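Local coordinates for acyl-CoA synthetase (AMP-forming)/AMP-acid ligase II-like protein (Dyadobacter fermentans, PDB 4GS5) that probably acts as an AMP-forming acyl-CoA synthetase, activating an acid, possibly a medium-chain fatty acid, through an acyl-adenylate, at residues K71-G76 with V188-L193; Q177-T182 with G216-S221. One frame throughout, in Å; residues are numbered along the deposited sequence.

Interaction 1: K71-G76 with V188-L193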
loop_
_atom_site.group_PDB
_atom_site.type_symbol
_atom_site.label_atom_id
_atom_site.label_comp_id
_atom_site.label_asym_id
_atom_site.label_seq_id
_atom_site.Cartn_x
_atom_site.Cartn_y
_atom_site.Cartn_z
ATOM N N LYS A 71 20.660 -3.010 2.568
ATOM C CA LYS A 71 20.821 -4.262 3.302
ATOM C C LYS A 71 19.790 -5.304 2.863
ATOM O O LYS A 71 20.147 -6.424 2.509
ATOM C CB LYS A 71 20.688 -4.016 4.806
ATOM C CG LYS A 71 21.060 -5.225 5.674
ATOM C CD LYS A 71 22.577 -5.363 5.811
ATOM C CE LYS A 71 22.980 -6.347 6.917
ATOM N NZ LYS A 71 22.799 -7.791 6.552
ATOM N N ALA A 72 18.514 -4.930 2.907
ATOM C CA ALA A 72 17.429 -5.856 2.611
ATOM C C ALA A 72 17.522 -6.421 1.189
ATOM O O ALA A 72 17.185 -7.579 0.960
ATOM C CB ALA A 72 16.086 -5.186 2.827
ATOM N N LEU A 73 17.989 -5.624 0.230
ATOM C CA LEU A 73 18.027 -6.127 -1.148
ATOM C C LEU A 73 19.454 -6.431 -1.633
ATOM O O LEU A 73 19.656 -6.751 -2.801
ATOM C CB LEU A 73 17.302 -5.163 -2.108
ATOM C CG LEU A 73 15.818 -4.931 -1.787
ATOM C CD1 LEU A 73 15.218 -3.840 -2.666
ATOM C CD2 LEU A 73 15.019 -6.227 -1.906
ATOM N N SER A 74 20.427 -6.343 -0.727
ATOM C CA SER A 74 21.829 -6.622 -1.050
ATOM C C SER A 74 22.314 -5.837 -2.263
ATOM O O SER A 74 22.867 -6.399 -3.213
ATOM C CB SER A 74 22.070 -8.116 -1.275
ATOM O OG SER A 74 21.738 -8.834 -0.109
ATOM N N LEU A 75 22.126 -4.526 -2.209
ATOM C CA LEU A 75 22.534 -3.655 -3.297
ATOM C C LEU A 75 23.764 -2.854 -2.875
ATOM O O LEU A 75 23.649 -1.727 -2.383
ATOM C CB LEU A 75 21.370 -2.729 -3.679
ATOM C CG LEU A 75 20.069 -3.472 -4.007
ATOM C CD1 LEU A 75 18.886 -2.503 -4.053
ATOM C CD2 LEU A 75 20.200 -4.246 -5.311
ATOM N N GLY A 76 24.945 -3.441 -3.067
ATOM C CA GLY A 76 26.174 -2.811 -2.614
ATOM C C GLY A 76 26.787 -1.876 -3.640
ATOM O O GLY A 76 26.131 -1.509 -4.621
ATOM N N VAL A 188 8.813 0.457 4.904
ATOM C CA VAL A 188 9.202 -0.142 6.182
ATOM C C VAL A 188 9.098 -1.664 6.112
ATOM O O VAL A 188 9.481 -2.371 7.058
ATOM C CB VAL A 188 8.338 0.364 7.354
ATOM C CG1 VAL A 188 8.461 1.871 7.481
ATOM C CG2 VAL A 188 6.865 -0.063 7.181
ATOM N N ALA A 189 8.583 -2.166 4.989
ATOM C CA ALA A 189 8.433 -3.613 4.803
ATOM C C ALA A 189 8.353 -3.977 3.323
ATOM O O ALA A 189 8.033 -3.128 2.505
ATOM C CB ALA A 189 7.202 -4.140 5.557
ATOM N N LEU A 190 8.648 -5.239 2.994
ATOM C CA LEU A 190 8.679 -5.688 1.600
ATOM C C LEU A 190 7.966 -7.028 1.398
ATOM O O LEU A 190 8.177 -7.969 2.167
ATOM C CB LEU A 190 10.123 -5.841 1.102
ATOM C CG LEU A 190 11.058 -4.648 1.047
ATOM C CD1 LEU A 190 12.482 -5.121 0.717
ATOM C CD2 LEU A 190 10.567 -3.643 0.002
ATOM N N LYS A 191 7.141 -7.101 0.357
ATOM C CA LYS A 191 6.477 -8.346 -0.047
ATOM C C LYS A 191 7.215 -8.991 -1.221
ATOM O O LYS A 191 7.568 -8.312 -2.181
ATOM C CB LYS A 191 5.050 -8.034 -0.497
ATOM C CG LYS A 191 4.271 -9.271 -1.014
ATOM C CD LYS A 191 2.880 -8.886 -1.505
ATOM C CE LYS A 191 1.936 -8.581 -0.362
ATOM N NZ LYS A 191 0.587 -8.152 -0.863
ATOM N N ALA A 192 7.443 -10.297 -1.174
ATOM C CA ALA A 192 8.030 -10.970 -2.335
ATOM C C ALA A 192 6.927 -11.371 -3.299
ATOM O O ALA A 192 5.995 -12.073 -2.907
ATOM C CB ALA A 192 8.848 -12.227 -1.885
ATOM N N LEU A 193 7.011 -10.938 -4.555
ATOM C CA LEU A 193 5.917 -11.222 -5.495
ATOM C C LEU A 193 6.175 -12.426 -6.404
ATOM O O LEU A 193 5.304 -12.832 -7.170
ATOM C CB LEU A 193 5.586 -9.993 -6.356
ATOM C CG LEU A 193 5.091 -8.740 -5.629
ATOM C CD1 LEU A 193 4.971 -7.561 -6.631
ATOM C CD2 LEU A 193 3.758 -8.984 -4.915
#
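Leu190 reaches across from its strand to Ala72 and Leu73 with a single methyl, CD1. Its torsions make this methyl the outermost: CG stands beside the backbone N (chi1 -62°) and CD1 continues away from CA, chi2 172°. Leu73 meets it with the other kind of branch. Its CD2, which leaves the side of the leucine fork, comes within 3.8 Å of Leu190 CD1, and its CG lies at 4.2 Å from the same Leu190 methyl; the two leucines run obliquely across one another. Ala72 adds its CB, 4.2 Å from Leu190 CD1. Because Ala72 CB and Leu73 CD2 stand 5.0 Å apart, Leu190 CD1 nestles between two apolar groups and not against one alone.

The contact is small, with 89 Å² buried, and wholly apolar; Leu73 and Leu190 are both buried. Phe126 and Tyr176 also pack on Leu73, whereas Leu154 and Leu205 touch Leu190, so the pair forms part of a larger apolar layer.

The helix ends at this contact: Leu73 is the first residue to leave helical angles, and Ser74, with positive phi (52°), follows it. Ser74 N is hydrogen-bonded to Lys71 O at 3.2 Å and Leu75 N bonds one residue farther back, the pair of bonds that defines a Schellman motif. On the strand side, Val188 and Ala189 both face Tyr179 in a classic beta bulge just before Leu190. The arrangement is thus a helix C terminus closed by a Schellman motif and packed against a strand of the alpha/beta AMP-binding fold.

Interaction 2: Q177-T182 with G216-S221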
loop_
_atom_site.group_PDB
_atom_site.type_symbol
_atom_site.label_atom_id
_atom_site.label_comp_id
_atom_site.label_asym_id
_atom_site.label_seq_id
_atom_site.Cartn_x
_atom_site.Cartn_y
_atom_site.Cartn_z
ATOM N N GLN A 177 7.381 -5.778 -3.622
ATOM C CA GLN A 177 6.521 -4.607 -3.504
ATOM C C GLN A 177 6.663 -4.005 -2.109
ATOM O O GLN A 177 6.715 -4.734 -1.122
ATOM C CB GLN A 177 5.043 -4.925 -3.822
ATOM C CG GLN A 177 4.167 -3.648 -3.858
ATOM C CD GLN A 177 2.886 -3.811 -4.660
ATOM O OE1 GLN A 177 2.332 -4.899 -4.745
ATOM N NE2 GLN A 177 2.428 -2.722 -5.277
ATOM N N SER A 178 6.749 -2.678 -2.045
ATOM C CA SER A 178 6.942 -1.953 -0.785
ATOM C C SER A 178 5.645 -1.779 -0.007
ATOM O O SER A 178 4.562 -1.660 -0.593
ATOM C CB SER A 178 7.459 -0.538 -1.074
ATOM O OG SER A 178 8.721 -0.586 -1.705
ATOM N N TYR A 179 5.762 -1.747 1.312
ATOM C CA TYR A 179 4.721 -1.167 2.154
ATOM C C TYR A 179 5.362 0.012 2.873
ATOM O O TYR A 179 6.416 -0.141 3.482
ATOM C CB TYR A 179 4.212 -2.182 3.181
ATOM C CG TYR A 179 3.263 -1.589 4.217
ATOM C CD1 TYR A 179 1.896 -1.543 3.989
ATOM C CD2 TYR A 179 3.743 -1.108 5.439
ATOM C CE1 TYR A 179 1.019 -1.017 4.949
ATOM C CE2 TYR A 179 2.884 -0.585 6.396
ATOM C CZ TYR A 179 1.526 -0.545 6.149
ATOM O OH TYR A 179 0.675 -0.030 7.104
ATOM N N GLY A 180 4.753 1.187 2.777
ATOM C CA GLY A 180 5.305 2.366 3.418
ATOM C C GLY A 180 4.344 3.530 3.326
ATOM O O GLY A 180 3.200 3.377 2.885
HETATM N N MSE A 181 4.800 4.695 3.778
HETATM C CA MSE A 181 4.005 5.907 3.718
HETATM C C MSE A 181 4.975 7.094 3.815
HETATM O O MSE A 181 6.140 6.916 4.176
HETATM C CB MSE A 181 3.035 5.918 4.887
HETATM C CG MSE A 181 3.740 5.944 6.240
HETATM SE SE MSE A 181 2.949 4.751 7.585
HETATM C CE MSE A 181 3.120 3.047 6.656
ATOM N N THR A 182 4.507 8.299 3.511
ATOM C CA THR A 182 5.387 9.462 3.577
ATOM C C THR A 182 5.950 9.640 4.991
ATOM O O THR A 182 7.118 10.012 5.148
ATOM C CB THR A 182 4.700 10.770 3.092
ATOM O OG1 THR A 182 3.936 11.337 4.160
ATOM C CG2 THR A 182 3.789 10.501 1.920
ATOM N N GLY A 216 -5.762 -3.728 16.978
ATOM C CA GLY A 216 -5.061 -4.650 16.111
ATOM C C GLY A 216 -4.459 -3.969 14.888
ATOM O O GLY A 216 -4.129 -4.637 13.911
ATOM N N CYS A 217 -4.323 -2.642 14.937
ATOM C CA CYS A 217 -3.770 -1.873 13.817
ATOM C C CYS A 217 -2.262 -1.628 13.959
ATOM O O CYS A 217 -1.766 -1.291 15.037
ATOM C CB CYS A 217 -4.473 -0.520 13.691
ATOM S SG CYS A 217 -6.190 -0.573 13.122
ATOM N N LEU A 218 -1.555 -1.734 12.845
ATOM C CA LEU A 218 -0.099 -1.653 12.840
ATOM C C LEU A 218 0.416 -0.283 13.260
ATOM O O LEU A 218 -0.056 0.763 12.778
ATOM C CB LEU A 218 0.428 -1.969 11.443
ATOM C CG LEU A 218 1.947 -1.989 11.225
ATOM C CD1 LEU A 218 2.607 -3.080 12.073
ATOM C CD2 LEU A 218 2.254 -2.216 9.744
ATOM N N HIS A 219 1.382 -0.282 14.165
ATOM C CA HIS A 219 2.200 0.917 14.339
ATOM C C HIS A 219 3.682 0.599 14.128
ATOM O O HIS A 219 4.138 -0.516 14.397
ATOM C CB HIS A 219 1.963 1.575 15.694
ATOM C CG HIS A 219 2.303 0.699 16.853
ATOM N ND1 HIS A 219 3.600 0.367 17.179
ATOM C CD2 HIS A 219 1.513 0.073 17.761
ATOM C CE1 HIS A 219 3.596 -0.420 18.241
ATOM N NE2 HIS A 219 2.342 -0.607 18.618
ATOM N N ILE A 220 4.430 1.576 13.626
ATOM C CA ILE A 220 5.849 1.377 13.388
ATOM C C ILE A 220 6.662 2.574 13.862
ATOM O O ILE A 220 6.143 3.696 13.978
ATOM C CB ILE A 220 6.176 1.067 11.888
ATOM C CG1 ILE A 220 5.777 2.227 10.984
ATOM C CG2 ILE A 220 5.498 -0.251 11.420
ATOM C CD1 ILE A 220 4.288 2.276 10.645
ATOM N N SER A 221 7.937 2.324 14.149
ATOM C CA SER A 221 8.857 3.373 14.549
ATOM C C SER A 221 10.279 2.935 14.215
ATOM O O SER A 221 10.552 1.740 14.102
ATOM C CB SER A 221 8.721 3.699 16.045
ATOM O OG SER A 221 9.246 2.657 16.850
#
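Tyr179 OH is hydrogen-bonded to Asp234 and also lies 3.8 Å from Leu218 CD2, so the phenol meets a carboxylate and a methyl at one end of its ring. Tyr179 opens a Tyr-Gly-Met-Thr-Glu sequence that fits the YGxTE signature of the ANL adenylate-forming enzymes, a segment that in relatives borders the nucleotide pocket.

The ring and Leu218 approach from opposite directions. In Tyr179, CG is anti to the backbone N (chi1 172°), which sends the ring toward strand 217-221; Leu218, also with CG anti to its N (-178°), brings its CD2 methyl to the ring. That methyl sits 3.8 Å from Tyr179 CE2 and a little farther from CZ, an oblique approach to the ring's outer end. Phe243 meets the ring edge-to-face and Tyr202 packs on it too, so hydrogen bond and aromatic neighbours together should limit its rotation.

Met181, present as selenomethionine, approaches from the other side of the ring plane. Its CE lies 3.6 Å from Tyr179 CE2, whereas the Leu218 methyl lies across that plane, so the outer part of the ring is held between two apolar groups. Bends at chi2 (-138°) and chi3 fold the selenomethionine chain back over the ring.

The two segments bury 119 Å² between them without a direct hydrogen bond. Leu218 and Ile220, two residues apart on one strand, point the same way, toward Tyr179 and Met181 respectively, and Phe204 touches both. The second pair meets tip to tip: Met181 SE is 4.2 Å from Ile220 CD1.

In the fold
From the N terminus, the chain runs through helix 59-72 into segment 71-76, then passes several strands and helices before 177-182, turns back into 188-193, and goes on to 216-221. Interaction 1 closes a loop with 111 residues between its segments, and interaction 2 one of 33. The loops cross, since 177-182 falls inside the first and 216-221 beyond it. Their shared ground is the antiparallel pairing of strands 175-180 and 187-192, evidenced by probable hydrogen bonds at 2.8 Å, Lys191 N to Gln177 O and Val188 N to Tyr179 O. Through this pair, interaction 1 ties in the helix end and interaction 2 the later strand 217-221.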